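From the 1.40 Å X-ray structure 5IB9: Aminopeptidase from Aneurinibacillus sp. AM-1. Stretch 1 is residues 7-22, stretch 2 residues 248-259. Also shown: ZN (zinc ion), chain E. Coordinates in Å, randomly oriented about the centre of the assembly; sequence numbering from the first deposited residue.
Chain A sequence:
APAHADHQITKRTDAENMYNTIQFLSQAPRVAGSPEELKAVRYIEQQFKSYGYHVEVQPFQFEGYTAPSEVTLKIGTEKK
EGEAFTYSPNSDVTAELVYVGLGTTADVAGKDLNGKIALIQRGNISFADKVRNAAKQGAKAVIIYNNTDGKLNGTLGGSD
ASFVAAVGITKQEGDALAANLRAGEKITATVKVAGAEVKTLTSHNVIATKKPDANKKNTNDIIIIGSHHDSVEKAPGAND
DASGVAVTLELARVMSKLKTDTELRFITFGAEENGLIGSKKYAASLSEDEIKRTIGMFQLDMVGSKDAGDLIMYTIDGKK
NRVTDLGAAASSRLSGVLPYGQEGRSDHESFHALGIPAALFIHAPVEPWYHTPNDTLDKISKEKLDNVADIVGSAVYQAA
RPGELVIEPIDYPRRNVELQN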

# COMPACT_ATOMS: atom_id res chain seq x y z
N HIS A 7 -20.39 -0.87 35.90
CA HIS A 7 -19.59 -1.29 37.04
C HIS A 7 -18.61 -2.45 36.70
O HIS A 7 -17.51 -2.52 37.26
N GLN A 8 -18.98 -3.27 35.70
CA GLN A 8 -18.06 -4.36 35.26
C GLN A 8 -16.77 -3.77 34.69
O GLN A 8 -15.71 -4.35 34.84
N ILE A 9 -16.84 -2.55 34.17
CA ILE A 9 -15.62 -1.89 33.66
C ILE A 9 -14.97 -1.00 34.74
O ILE A 9 -13.81 -1.12 35.03
N THR A 10 -15.79 -0.18 35.44
CA THR A 10 -15.19 0.82 36.33
C THR A 10 -14.59 0.22 37.61
O THR A 10 -13.72 0.87 38.20
N LYS A 11 -15.07 -0.97 37.99
CA LYS A 11 -14.43 -1.58 39.16
C LYS A 11 -13.08 -2.24 38.85
O LYS A 11 -12.33 -2.64 39.76
N ARG A 12 -12.75 -2.38 37.58
CA ARG A 12 -11.57 -3.10 37.12
C ARG A 12 -10.51 -2.23 36.47
O ARG A 12 -9.40 -2.71 36.25
N THR A 13 -10.77 -0.96 36.08
CA THR A 13 -9.72 -0.21 35.41
C THR A 13 -8.59 0.27 36.33
O THR A 13 -8.75 1.09 37.26
N ASP A 14 -7.42 -0.33 36.14
CA ASP A 14 -6.35 -0.18 37.09
C ASP A 14 -5.43 0.87 36.59
O ASP A 14 -4.71 0.66 35.55
N ALA A 15 -5.40 1.99 37.27
CA ALA A 15 -4.61 3.08 36.82
C ALA A 15 -3.10 2.87 37.09
O ALA A 15 -2.28 3.54 36.43
N GLU A 16 -2.75 2.03 38.08
CA GLU A 16 -1.33 1.69 38.26
C GLU A 16 -0.78 0.89 37.04
O GLU A 16 0.34 1.18 36.65
N ASN A 17 -1.56 -0.02 36.51
CA ASN A 17 -1.16 -0.80 35.31
C ASN A 17 -0.85 0.25 34.22
O ASN A 17 0.15 0.17 33.48
N MET A 18 -1.79 1.21 34.05
CA MET A 18 -1.61 2.14 32.94
C MET A 18 -0.43 3.03 33.09
O MET A 18 0.32 3.30 32.18
N TYR A 19 -0.23 3.54 34.32
CA TYR A 19 0.94 4.34 34.55
C TYR A 19 2.26 3.50 34.33
O TYR A 19 3.17 4.00 33.73
N ASN A 20 2.21 2.26 34.78
CA ASN A 20 3.43 1.37 34.59
C ASN A 20 3.70 1.15 33.08
O ASN A 20 4.86 1.11 32.66
N THR A 21 2.62 0.96 32.31
CA THR A 21 2.90 0.90 30.88
C THR A 21 3.55 2.13 30.30
O THR A 21 4.52 2.07 29.52
N ILE A 22 3.07 3.32 30.70
CA ILE A 22 3.69 4.58 30.19
C ILE A 22 5.16 4.70 30.66
O ILE A 22 6.00 5.17 29.91
N THR A 248 -5.47 1.16 25.90
CA THR A 248 -5.77 0.05 24.98
C THR A 248 -5.46 -1.31 25.69
O THR A 248 -6.33 -2.17 25.70
N LEU A 249 -4.28 -1.42 26.28
CA LEU A 249 -3.87 -2.65 27.00
C LEU A 249 -4.79 -2.88 28.18
O LEU A 249 -5.24 -3.98 28.36
N GLU A 250 -5.04 -1.80 28.94
CA GLU A 250 -5.81 -1.98 30.15
C GLU A 250 -7.24 -2.43 29.81
O GLU A 250 -7.86 -3.27 30.49
N LEU A 251 -7.86 -1.83 28.78
CA LEU A 251 -9.18 -2.24 28.44
C LEU A 251 -9.15 -3.67 27.89
O LEU A 251 -10.12 -4.46 28.11
N ALA A 252 -8.06 -4.06 27.16
CA ALA A 252 -8.03 -5.49 26.76
C ALA A 252 -7.96 -6.39 28.03
O ALA A 252 -8.61 -7.39 28.00
N ARG A 253 -7.24 -6.02 29.08
CA ARG A 253 -7.18 -6.85 30.28
C ARG A 253 -8.54 -6.86 30.90
O ARG A 253 -9.08 -7.93 31.27
N VAL A 254 -9.17 -5.70 31.00
CA VAL A 254 -10.55 -5.67 31.61
C VAL A 254 -11.50 -6.57 30.85
O VAL A 254 -12.26 -7.35 31.48
N MET A 255 -11.54 -6.48 29.50
CA MET A 255 -12.53 -7.21 28.75
C MET A 255 -12.18 -8.70 28.82
O MET A 255 -13.12 -9.53 28.65
N SER A 256 -10.97 -9.06 29.18
CA SER A 256 -10.64 -10.52 29.25
C SER A 256 -11.40 -11.16 30.42
O SER A 256 -11.54 -12.41 30.46
N LYS A 257 -11.84 -10.36 31.37
CA LYS A 257 -12.63 -10.85 32.52
C LYS A 257 -14.11 -11.00 32.29
O LYS A 257 -14.83 -11.36 33.23
N LEU A 258 -14.61 -10.64 31.12
CA LEU A 258 -16.03 -10.51 30.82
C LEU A 258 -16.51 -11.27 29.57
O LEU A 258 -15.77 -11.46 28.63
N LYS A 259 -17.73 -11.78 29.61
CA LYS A 259 -18.35 -12.36 28.45
C LYS A 259 -18.72 -11.25 27.51
O LYS A 259 -19.12 -10.12 27.92

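Packing of residues 7-22 against residues 248-259 in the aminopeptidase. Glu250, buried and pointing toward the first stretch (chi1 t, chi2 p), is the polar centre of the contact. Glu250 OE2 accepts from the backbone Asp14 N at 2.8 Å and Glu250 OE1 from Asn17 ND2 at 3.0 Å, so each carboxylate oxygen takes one bond across the interface. Arg253, one helical turn on, closes a salt bridge with the same carboxylate: Arg253 NH2 lies 2.8 Å from Glu250 OE2, and Arg253 NE donates to Glu250 OE1 at 3.0 Å. Arg12 O sits at the edge of the Arg253 guanidinium, 2.8 Å from Arg253 NH2, but at an angle too poor for a hydrogen bond. Asp14 (chi1 t) caps the helix that begins at Ala15: Asp14 OD1 accepts from Asn17 N at 3.0 Å and, weakly, from Glu16 N at 2.9 Å. Arg12 (chi1 m, chi2 t) folds back on its own stretch, Arg12 NH1 donating to Gln8 OE1 at 2.8 Å and to Gln8 O at 2.9 Å; the same NH1 lies 3.5 Å from Leu258 CD2, and Arg12 NE 3.7 Å from Lys257 CB. Ile9 (m, m) starts sideways but brings its CD1 into an apolar pocket, 3.7 Å from Val254 CG1, 3.7 Å from Met255 CE and 3.8 Å from Leu258 CD1. Farther along, between the two helices, whose axes come within 9.6 Å, their N-to-C directions 142° apart, Met18 CG packs 3.5 Å from Glu250 CB, and Thr21 CG2 meets Leu249 CD1 at 4.0 Å. Thr13 points away from the second stretch and binds zinc through Thr13 O at 2.1 Å and Thr13 OG1 at 2.2 Å; three waters also ligate the metal, two of which donate to Thr10 O.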

# COMPACT_ATOMS: atom_id res chain seq x y z
CB HIS A 7 -20.51 -1.66 38.23
CG HIS A 7 -21.08 -0.47 38.97
ND1 HIS A 7 -21.83 -0.59 40.13
CD2 HIS A 7 -21.02 0.86 38.71
CE1 HIS A 7 -22.20 0.61 40.55
NE2 HIS A 7 -21.75 1.51 39.70
CB GLN A 8 -18.72 -5.23 34.18
CG GLN A 8 -19.94 -6.00 34.68
CD GLN A 8 -19.59 -6.99 35.84
OE1 GLN A 8 -18.44 -7.22 36.16
NE2 GLN A 8 -20.60 -7.49 36.49
CB ILE A 9 -16.01 -0.98 32.47
CG1 ILE A 9 -16.75 -1.77 31.34
CG2 ILE A 9 -14.83 -0.16 32.03
CD1 ILE A 9 -15.84 -2.89 30.80
CB THR A 10 -16.20 1.95 36.70
OG1 THR A 10 -17.31 1.37 37.37
CG2 THR A 10 -16.78 2.57 35.38
CB LYS A 11 -15.29 -2.64 39.73
CG LYS A 11 -15.42 -3.94 38.93
CD LYS A 11 -16.33 -4.92 39.74
CE LYS A 11 -16.68 -6.14 39.01
NZ LYS A 11 -17.52 -7.03 39.91
CB ARG A 12 -12.01 -4.13 36.06
CG ARG A 12 -12.91 -5.18 36.57
CD ARG A 12 -12.91 -6.35 35.60
NE ARG A 12 -13.41 -7.52 36.34
CZ ARG A 12 -14.69 -7.74 36.52
NH1 ARG A 12 -15.62 -6.95 36.05
NH2 ARG A 12 -15.11 -8.84 37.22
CB THR A 13 -10.40 1.05 34.81
OG1 THR A 13 -11.26 1.65 35.85
CG2 THR A 13 -11.29 0.74 33.54
CB ASP A 14 -5.71 -1.54 37.26
CG ASP A 14 -4.59 -1.57 38.31
OD1 ASP A 14 -3.83 -0.61 38.44
OD2 ASP A 14 -4.57 -2.69 38.91
CB ALA A 15 -5.09 4.41 37.46
CB GLU A 16 -1.17 0.95 39.58
CG GLU A 16 -1.36 1.91 40.78
CD GLU A 16 -2.86 2.32 41.09
OE1 GLU A 16 -3.10 3.50 41.50
OE2 GLU A 16 -3.81 1.48 40.99
CB ASN A 17 -2.24 -1.73 34.86
CG ASN A 17 -2.44 -2.91 35.76
OD1 ASN A 17 -1.59 -3.20 36.65
ND2 ASN A 17 -3.48 -3.69 35.45
CB MET A 18 -2.89 2.99 32.72
CG MET A 18 -4.00 2.06 32.27
SD MET A 18 -5.58 2.94 31.84
CE MET A 18 -6.20 3.36 33.45
CB TYR A 19 0.92 4.80 36.07
CG TYR A 19 2.01 5.75 36.48
CD1 TYR A 19 1.95 7.13 36.26
CD2 TYR A 19 3.17 5.18 37.05
CE1 TYR A 19 3.05 8.00 36.70
CE2 TYR A 19 4.25 6.01 37.45
CZ TYR A 19 4.17 7.38 37.24
OH TYR A 19 5.29 8.14 37.65
CB ASN A 20 3.21 0.07 35.33
CG ASN A 20 3.35 0.27 36.86
OD1 ASN A 20 3.77 1.32 37.31
ND2 ASN A 20 2.88 -0.72 37.62
CB THR A 21 1.50 0.67 30.15
OG1 THR A 21 0.96 -0.60 30.47
CG2 THR A 21 1.66 0.84 28.59
CB ILE A 22 2.85 5.88 30.57
CG1 ILE A 22 1.42 5.66 29.98
CG2 ILE A 22 3.50 7.11 30.10
CD1 ILE A 22 0.32 6.67 30.58
CB THR A 248 -5.00 0.16 23.68
OG1 THR A 248 -5.41 1.36 22.99
CG2 THR A 248 -5.35 -1.04 22.71
CB LEU A 249 -2.40 -2.52 27.43
CG LEU A 249 -1.36 -2.67 26.36
CD1 LEU A 249 0.01 -2.41 26.98
CD2 LEU A 249 -1.41 -4.12 25.80
CB GLU A 250 -5.71 -0.77 31.04
CG GLU A 250 -6.52 -0.96 32.39
CD GLU A 250 -6.13 -2.11 33.31
OE1 GLU A 250 -5.11 -2.82 33.15
OE2 GLU A 250 -6.96 -2.31 34.24
CB LEU A 251 -9.89 -1.31 27.38
CG LEU A 251 -10.15 0.06 28.06
CD1 LEU A 251 -10.72 0.95 26.99
CD2 LEU A 251 -11.12 -0.03 29.24
CB ALA A 252 -6.79 -5.75 25.93
CB ARG A 253 -6.20 -6.22 31.19
CG ARG A 253 -5.95 -7.14 32.45
CD ARG A 253 -5.07 -6.45 33.50
NE ARG A 253 -5.90 -5.47 34.18
CZ ARG A 253 -6.84 -5.72 35.06
NH1 ARG A 253 -6.99 -6.98 35.50
NH2 ARG A 253 -7.61 -4.69 35.52
CB VAL A 254 -11.08 -4.21 31.65
CG1 VAL A 254 -12.61 -4.19 31.99
CG2 VAL A 254 -10.31 -3.46 32.74
CB MET A 255 -12.57 -6.78 27.28
CG MET A 255 -12.98 -5.33 27.22
SD MET A 255 -14.74 -5.17 27.69
CE MET A 255 -14.89 -3.42 27.24
CB SER A 256 -9.16 -10.79 29.38
OG SER A 256 -8.64 -10.51 30.66
CB LYS A 257 -12.41 -9.88 33.71
CG LYS A 257 -10.99 -9.43 34.04
CD LYS A 257 -10.01 -10.59 34.24
CE LYS A 257 -8.66 -10.10 34.66
NZ LYS A 257 -7.68 -11.24 34.84
CB LEU A 258 -16.42 -8.99 30.64
CG LEU A 258 -15.98 -8.15 31.82
CD1 LEU A 258 -15.94 -6.65 31.53
CD2 LEU A 258 -16.86 -8.39 33.06
CB LYS A 259 -19.60 -13.09 28.88
CG LYS A 259 -19.34 -14.19 29.88
CD LYS A 259 -18.39 -15.29 29.41
CE LYS A 259 -19.04 -16.39 28.57
NZ LYS A 259 -17.95 -17.29 27.97
ZN ZN E . -10.42 2.32 37.72
O HOH W 1 -12.28 3.21 38.16
O HOH W 2 -11.11 0.57 38.93
O HOH W 3 -9.51 2.95 39.47